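Local coordinates for protein truncated hemoglobin from geobacillus stearothermophilus (Geobacillus stearothermophilus, PDB 2BKM) that binds haem and, at its iron, molecular oxygen, and as a bacterial truncated globin probably serves in oxygen storage, transport or related chemistry, at residues E86-E98 and R106-H118. Sequence-based numbering, arbitrary orientation. Where two conformers were deposited one is given.
With HEM (protoporphyrin IX containing Fe), chain D; OXY (oxygen molecule), chain C; ACT (acetate ion), chain E.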
loop_
_atom_site.group_PDB
_atom_site.type_symbol
_atom_site.label_atom_id
_atom_site.label_comp_id
_atom_site.label_asym_id
_atom_site.label_seq_id
_atom_site.Cartn_x
_atom_site.Cartn_y
_atom_site.Cartn_z
ATOM N N GLU A 86 9.765 -5.694 -2.884
ATOM C CA GLU A 86 9.133 -6.991 -3.131
ATOM C C GLU A 86 8.443 -7.492 -1.884
ATOM O O GLU A 86 7.382 -8.132 -1.951
ATOM C CB GLU A 86 10.141 -8.033 -3.610
ATOM C CG GLU A 86 10.673 -7.769 -4.931
ATOM C CD GLU A 86 9.625 -7.906 -6.003
ATOM O OE1 GLU A 86 9.592 -7.053 -6.912
ATOM O OE2 GLU A 86 8.875 -8.905 -5.932
ATOM N N ALA A 87 9.040 -7.280 -0.727
ATOM C CA ALA A 87 8.369 -7.726 0.489
ATOM C C ALA A 87 7.049 -7.009 0.704
ATOM O O ALA A 87 6.042 -7.632 1.096
ATOM C CB ALA A 87 9.306 -7.544 1.692
ATOM N N TRP A 88 7.043 -5.692 0.466
ATOM C CA TRP A 88 5.833 -4.925 0.645
ATOM C C TRP A 88 4.772 -5.468 -0.324
ATOM O O TRP A 88 3.650 -5.728 0.059
ATOM C CB TRP A 88 6.173 -3.470 0.341
ATOM C CG TRP A 88 5.144 -2.459 0.703
ATOM C CD1 TRP A 88 5.169 -1.618 1.791
ATOM C CD2 TRP A 88 3.952 -2.139 -0.022
ATOM N NE1 TRP A 88 4.080 -0.786 1.782
ATOM C CE2 TRP A 88 3.315 -1.067 0.675
ATOM C CE3 TRP A 88 3.391 -2.597 -1.219
ATOM C CZ2 TRP A 88 2.091 -0.531 0.268
ATOM C CZ3 TRP A 88 2.158 -2.040 -1.648
ATOM C CH2 TRP A 88 1.545 -1.004 -0.909
ATOM N N LEU A 89 5.175 -5.640 -1.585
ATOM C CA LEU A 89 4.199 -6.118 -2.589
ATOM C C LEU A 89 3.734 -7.525 -2.253
ATOM O O LEU A 89 2.570 -7.854 -2.504
ATOM C CB LEU A 89 4.808 -6.055 -3.992
ATOM C CG LEU A 89 4.959 -4.600 -4.436
ATOM C CD1 LEU A 89 5.874 -4.616 -5.653
ATOM C CD2 LEU A 89 3.614 -3.996 -4.753
ATOM N N ALA A 90 4.629 -8.362 -1.726
ATOM C CA ALA A 90 4.209 -9.728 -1.388
ATOM C C ALA A 90 3.217 -9.707 -0.241
ATOM O O ALA A 90 2.242 -10.494 -0.217
ATOM C CB ALA A 90 5.429 -10.555 -1.019
ATOM N N CYS A 91 3.430 -8.813 0.722
ATOM C CA CYS A 91 2.420 -8.652 1.787
ATOM C C CYS A 91 1.127 -8.181 1.232
ATOM O O CYS A 91 0.081 -8.623 1.683
ATOM C CB CYS A 91 2.886 -7.694 2.866
ATOM S SG CYS A 91 4.264 -8.389 3.868
ATOM N N MET A 92 1.182 -7.269 0.255
ATOM C CA MET A 92 -0.034 -6.766 -0.342
ATOM C C MET A 92 -0.789 -7.838 -1.111
ATOM O O MET A 92 -2.007 -7.968 -0.952
ATOM C CB MET A 92 0.256 -5.534 -1.212
ATOM C CG MET A 92 -0.982 -4.958 -1.767
ATOM S SD MET A 92 -2.193 -4.390 -0.551
ATOM C CE MET A 92 -1.393 -2.879 0.021
ATOM N N ARG A 93 -0.079 -8.640 -1.893
ATOM C CA ARG A 93 -0.766 -9.710 -2.599
ATOM C C ARG A 93 -1.368 -10.660 -1.576
ATOM O O ARG A 93 -2.498 -11.131 -1.786
ATOM C CB ARG A 93 0.203 -10.506 -3.441
ATOM C CG ARG A 93 0.718 -9.788 -4.652
ATOM C CD ARG A 93 1.446 -10.706 -5.626
ATOM N NE ARG A 93 2.460 -11.527 -4.942
ATOM C CZ ARG A 93 3.716 -11.128 -4.721
ATOM N NH1 ARG A 93 4.104 -9.909 -5.042
ATOM N NH2 ARG A 93 4.578 -11.916 -4.109
ATOM N N ALA A 94 -0.637 -10.988 -0.509
ATOM C CA ALA A 94 -1.157 -11.930 0.477
ATOM C C ALA A 94 -2.401 -11.346 1.157
ATOM O O ALA A 94 -3.343 -12.069 1.438
ATOM C CB ALA A 94 -0.072 -12.248 1.531
ATOM N N ALA A 95 -2.396 -10.042 1.420
ATOM C CA ALA A 95 -3.539 -9.400 2.057
ATOM C C ALA A 95 -4.728 -9.384 1.106
ATOM O O ALA A 95 -5.856 -9.600 1.549
ATOM C CB ALA A 95 -3.167 -7.987 2.487
ATOM N N MET A 96 -4.497 -9.081 -0.180
ATOM C CA MET A 96 -5.576 -9.114 -1.162
ATOM C C MET A 96 -6.153 -10.501 -1.219
ATOM O O MET A 96 -7.374 -10.645 -1.207
ATOM C CB MET A 96 -5.099 -8.667 -2.541
ATOM C CG MET A 96 -4.774 -7.204 -2.586
ATOM S SD MET A 96 -3.947 -6.756 -4.108
ATOM C CE MET A 96 -4.113 -4.982 -4.062
ATOM N N ASP A 97 -5.285 -11.508 -1.256
ATOM C CA ASP A 97 -5.797 -12.895 -1.299
ATOM C C ASP A 97 -6.609 -13.179 -0.027
ATOM O O ASP A 97 -7.714 -13.788 -0.100
ATOM C CB ASP A 97 -4.677 -13.897 -1.369
ATOM C CG ASP A 97 -3.908 -13.861 -2.650
ATOM O OD1 ASP A 97 -4.359 -13.275 -3.652
ATOM O OD2 ASP A 97 -2.792 -14.444 -2.658
ATOM N N GLU A 98 -6.113 -12.726 1.113
ATOM C CA GLU A 98 -6.719 -13.097 2.404
ATOM C C GLU A 98 -8.111 -12.523 2.488
ATOM O O GLU A 98 -8.992 -13.169 3.036
ATOM C CB GLU A 98 -5.874 -12.545 3.527
ATOM C CG GLU A 98 -6.432 -12.795 4.911
ATOM C CD GLU A 98 -5.458 -12.361 5.999
ATOM O OE1 GLU A 98 -5.909 -12.216 7.137
ATOM O OE2 GLU A 98 -4.253 -12.172 5.706
ATOM N N ARG A 106 -8.851 -5.796 -8.915
ATOM C CA ARG A 106 -7.716 -6.063 -8.035
ATOM C C ARG A 106 -6.411 -5.935 -8.778
ATOM O O ARG A 106 -5.466 -5.303 -8.256
ATOM C CB ARG A 106 -7.806 -7.453 -7.467
ATOM C CG ARG A 106 -6.625 -7.738 -6.578
ATOM C CD ARG A 106 -6.293 -9.126 -6.670
ATOM N NE ARG A 106 -4.925 -9.496 -6.277
ATOM C CZ ARG A 106 -4.677 -10.522 -5.467
ATOM N NH1 ARG A 106 -3.411 -10.820 -5.206
ATOM N NH2 ARG A 106 -5.651 -11.221 -4.872
ATOM N N GLU A 107 -6.306 -6.529 -9.967
ATOM C CA GLU A 107 -4.987 -6.523 -10.597
ATOM C C GLU A 107 -4.610 -5.157 -11.086
ATOM O O GLU A 107 -3.424 -4.785 -11.078
ATOM C CB GLU A 107 -4.897 -7.551 -11.730
ATOM C CG GLU A 107 -5.288 -8.922 -11.319
ATOM C CD GLU A 107 -4.389 -9.572 -10.347
ATOM O OE1 GLU A 107 -3.375 -8.984 -9.838
ATOM O OE2 GLU A 107 -4.719 -10.767 -10.090
ATOM N N GLN A 108 -5.590 -4.382 -11.525
ATOM C CA GLN A 108 -5.313 -3.016 -11.964
ATOM C C GLN A 108 -4.778 -2.218 -10.772
ATOM O O GLN A 108 -3.789 -1.461 -10.880
ATOM C CB GLN A 108 -6.594 -2.335 -12.462
ATOM C CG GLN A 108 -7.024 -2.737 -13.837
ATOM C CD GLN A 108 -8.467 -2.352 -14.141
ATOM O OE1 GLN A 108 -9.081 -2.934 -15.049
ATOM N NE2 GLN A 108 -9.017 -1.407 -13.397
ATOM N N PHE A 109 -5.433 -2.365 -9.637
ATOM C CA PHE A 109 -4.980 -1.702 -8.416
ATOM C C PHE A 109 -3.577 -2.186 -8.034
ATOM O O PHE A 109 -2.685 -1.380 -7.762
ATOM C CB PHE A 109 -6.010 -2.030 -7.322
ATOM C CG PHE A 109 -5.688 -1.528 -5.955
ATOM C CD1 PHE A 109 -6.346 -2.099 -4.871
ATOM C CD2 PHE A 109 -4.812 -0.462 -5.722
ATOM C CE1 PHE A 109 -6.128 -1.640 -3.560
ATOM C CE2 PHE A 109 -4.591 0.001 -4.418
ATOM C CZ PHE A 109 -5.201 -0.600 -3.340
ATOM N N TYR A 110 -3.381 -3.503 -8.037
ATOM C CA TYR A 110 -2.080 -4.060 -7.695
ATOM C C TYR A 110 -1.027 -3.507 -8.622
ATOM O O TYR A 110 0.076 -3.163 -8.150
ATOM C CB TYR A 110 -2.123 -5.572 -7.772
ATOM C CG TYR A 110 -0.802 -6.157 -7.343
ATOM C CD1 TYR A 110 0.027 -6.703 -8.273
ATOM C CD2 TYR A 110 -0.380 -6.060 -6.017
ATOM C CE1 TYR A 110 1.268 -7.204 -7.942
ATOM C CE2 TYR A 110 0.843 -6.575 -5.616
ATOM C CZ TYR A 110 1.654 -7.148 -6.592
ATOM O OH TYR A 110 2.900 -7.614 -6.274
ATOM N N HIS A 111 -1.331 -3.387 -9.927
ATOM C CA HIS A 111 -0.321 -2.871 -10.851
ATOM C C HIS A 111 0.003 -1.431 -10.549
ATOM O O HIS A 111 1.154 -1.032 -10.686
ATOM C CB HIS A 111 -0.786 -3.051 -12.283
ATOM C CG HIS A 111 -0.823 -4.476 -12.663
ATOM N ND1 HIS A 111 -1.681 -4.958 -13.630
ATOM C CD2 HIS A 111 -0.148 -5.551 -12.180
ATOM C CE1 HIS A 111 -1.521 -6.269 -13.733
ATOM N NE2 HIS A 111 -0.575 -6.656 -12.885
ATOM N N ARG A 112 -0.971 -0.653 -10.115
ATOM C CA ARG A 112 -0.640 0.730 -9.727
ATOM C C ARG A 112 0.327 0.665 -8.566
ATOM O O ARG A 112 1.291 1.401 -8.551
ATOM C CB ARG A 112 -1.897 1.474 -9.317
ATOM C CG ARG A 112 -2.782 1.773 -10.500
ATOM C CD ARG A 112 -3.838 2.780 -10.208
ATOM N NE ARG A 112 -3.293 4.015 -9.665
ATOM C CZ ARG A 112 -4.039 4.910 -9.032
ATOM N NH1 ARG A 112 -5.368 4.732 -8.927
ATOM N NH2 ARG A 112 -3.466 5.979 -8.513
ATOM N N LEU A 113 0.062 -0.249 -7.627
ATOM C CA LEU A 113 0.948 -0.345 -6.465
ATOM C C LEU A 113 2.335 -0.827 -6.846
ATOM O O LEU A 113 3.319 -0.401 -6.233
ATOM C CB LEU A 113 0.340 -1.283 -5.446
ATOM C CG LEU A 113 -0.959 -0.804 -4.798
ATOM C CD1 LEU A 113 -1.446 -1.904 -3.910
ATOM C CD2 LEU A 113 -0.754 0.481 -4.020
ATOM N N VAL A 114 2.445 -1.713 -7.837
ATOM C CA VAL A 114 3.773 -2.157 -8.317
ATOM C C VAL A 114 4.515 -0.949 -8.819
ATOM O O VAL A 114 5.697 -0.795 -8.500
ATOM C CB VAL A 114 3.612 -3.196 -9.452
ATOM C CG1 VAL A 114 4.922 -3.478 -10.094
ATOM C CG2 VAL A 114 2.948 -4.478 -8.900
ATOM N N LEU A 115 3.854 -0.076 -9.568
ATOM C CA LEU A 115 4.538 1.114 -10.077
ATOM C C LEU A 115 4.921 2.058 -8.939
ATOM O O LEU A 115 6.040 2.581 -8.896
ATOM C CB LEU A 115 3.682 1.817 -11.129
ATOM C CG LEU A 115 3.406 1.014 -12.403
ATOM C CD1 LEU A 115 4.669 1.140 -13.301
ATOM C CD2 LEU A 115 3.090 -0.415 -12.235
ATOM N N THR A 116 4.009 2.288 -8.010
ATOM C CA THR A 116 4.317 3.200 -6.879
ATOM C C THR A 116 5.458 2.615 -6.075
ATOM O O THR A 116 6.395 3.325 -5.712
ATOM C CB THR A 116 3.072 3.427 -6.046
ATOM O OG1 THR A 116 2.080 3.972 -6.937
ATOM C CG2 THR A 116 3.386 4.429 -4.909
ATOM N N ALA A 117 5.421 1.309 -5.806
ATOM C CA ALA A 117 6.476 0.685 -5.013
ATOM C C ALA A 117 7.809 0.856 -5.742
ATOM O O ALA A 117 8.845 1.138 -5.098
ATOM C CB ALA A 117 6.151 -0.792 -4.766
ATOM N N HIS A 118 7.801 0.695 -7.051
ATOM C CA HIS A 118 9.030 0.838 -7.816
ATOM C C HIS A 118 9.521 2.275 -7.637
ATOM O O HIS A 118 10.718 2.497 -7.494
ATOM C CB HIS A 118 8.766 0.569 -9.303
ATOM C CG HIS A 118 9.914 0.959 -10.179
ATOM N ND1 HIS A 118 9.882 2.061 -11.011
ATOM C CD2 HIS A 118 11.119 0.378 -10.354
ATOM C CE1 HIS A 118 11.030 2.146 -11.655
ATOM N NE2 HIS A 118 11.800 1.148 -11.270
HETATM C CHA HEM D . 4.848 5.348 5.198
HETATM C CHB HEM D . 7.753 1.662 4.131
HETATM C CHC HEM D . 5.743 1.491 -0.277
HETATM C CHD HEM D . 2.247 4.419 1.223
HETATM C C1A HEM D . 5.761 4.334 5.266
HETATM C C2A HEM D . 6.585 4.084 6.429
HETATM C C3A HEM D . 7.387 3.064 6.130
HETATM C C4A HEM D . 7.099 2.653 4.781
HETATM C CMA HEM D . 8.431 2.424 7.064
HETATM C CAA HEM D . 6.504 4.846 7.763
HETATM C CBA HEM D . 5.216 4.474 8.471
HETATM C CGA HEM D . 4.857 5.412 9.608
HETATM O O1A HEM D . 5.660 6.327 9.988
HETATM O O2A HEM D . 3.725 5.283 10.140
HETATM C C1B HEM D . 7.484 1.341 2.832
HETATM C C2B HEM D . 8.228 0.382 2.041
HETATM C C3B HEM D . 7.688 0.367 0.827
HETATM C C4B HEM D . 6.574 1.283 0.771
HETATM C CMB HEM D . 9.405 -0.487 2.532
HETATM C CAB HEM D . 8.153 -0.509 -0.325
HETATM C CBB HEM D . 8.070 -0.123 -1.604
HETATM C C1C HEM D . 4.563 2.201 -0.233
HETATM C C2C HEM D . 3.529 2.183 -1.240
HETATM C C3C HEM D . 2.582 3.015 -0.785
HETATM C C4C HEM D . 2.988 3.545 0.492
HETATM C CMC HEM D . 3.531 1.366 -2.566
HETATM C CAC HEM D . 1.218 3.364 -1.401
HETATM C CBC HEM D . 0.803 3.000 -2.606
HETATM C C1D HEM D . 2.653 4.957 2.403
HETATM C C2D HEM D . 1.940 6.009 3.084
HETATM C C3D HEM D . 2.754 6.297 4.294
HETATM C C4D HEM D . 3.901 5.427 4.218
HETATM C CMD HEM D . 0.611 6.649 2.662
HETATM C CAD HEM D . 2.441 7.325 5.364
HETATM C CBD HEM D . 3.229 8.610 5.076
HETATM C CGD HEM D . 2.991 9.528 6.252
HETATM O O1D HEM D . 3.650 9.365 7.331
HETATM O O2D HEM D . 2.073 10.380 6.108
HETATM N NA HEM D . 6.113 3.438 4.279
HETATM N NB HEM D . 6.500 1.859 2.015
HETATM N NC HEM D . 4.195 3.014 0.812
HETATM N ND HEM D . 3.798 4.639 3.108
HETATM FE FE HEM D . 5.159 3.255 2.544
HETATM O O1 OXY C . 4.212 1.563 2.885
HETATM O O2 OXY C . 3.688 1.422 3.939
HETATM C C ACT E . 3.052 1.714 4.258
HETATM O O ACT E . 2.536 0.601 4.326
HETATM O OXT ACT E . 3.800 1.888 3.315
HETATM C CH3 ACT E . 2.766 2.784 5.242
HETATM O O HOH W 1 -1.543 -13.414 -4.823
#
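Helices 86-98 and 106-118 run nearly antiparallel, their axes 10.2 Å apart at closest approach and 161° between their directions, the CA atoms of Leu89 and Val114, Arg93 and Tyr110, and Met96 and Arg106 lying nearest each other. Packing is knobs-into-holes: Leu89 fits among Tyr110, Leu113, Val114 and Ala117, its CD1 lying 3.9 Å from Ala117 CB, while Leu113 in turn sits among Trp88, Leu89, Met92 and Met96. Met96, extended beyond CG, passes its sulfur beside the Tyr110 ring in an oblique Met-aromatic contact and ends with CE in an off-centre CH-pi contact, 4.2 Å from the centroid of the Phe109 ring. Tyr110 has CG anti to the backbone N (chi1 -177°), which reaches the ring across to helix 82-98; there Arg93 CG lies 3.4 Å from Tyr110 CE2, and Arg93 NH1 donates to Tyr110 OH (2.9 Å) within the guanidinium plane, itself almost perpendicular to the ring. In the truncated-globin fold these correspond to the G and H helices; the start of helix 82-98 and the end of helix 104-120 border the haem. Leu113, Thr116 and Ala117 touch the porphyrin, and Trp88 lays its indole over it, CD1 3.3 Å from HEM C3B, while NE1 donates a hydrogen bond to the iron-bound ligand, modelled as oxygen or acetate. A phenylalanine in place of Trp88 would probably leave that ligand without its indole N-H donor and part of the haem face less well packed. Farthest from the haem, NH2 and NH1 of Arg106 both donate to Asp97 OD1, NH2 (2.7 Å) nearly along the C-O bond and NH1 from above the carboxylate plane. Both bonds form one salt bridge, and Met96 CB sits over the guanidinium centre; Leu101 O takes a further bond from NH2.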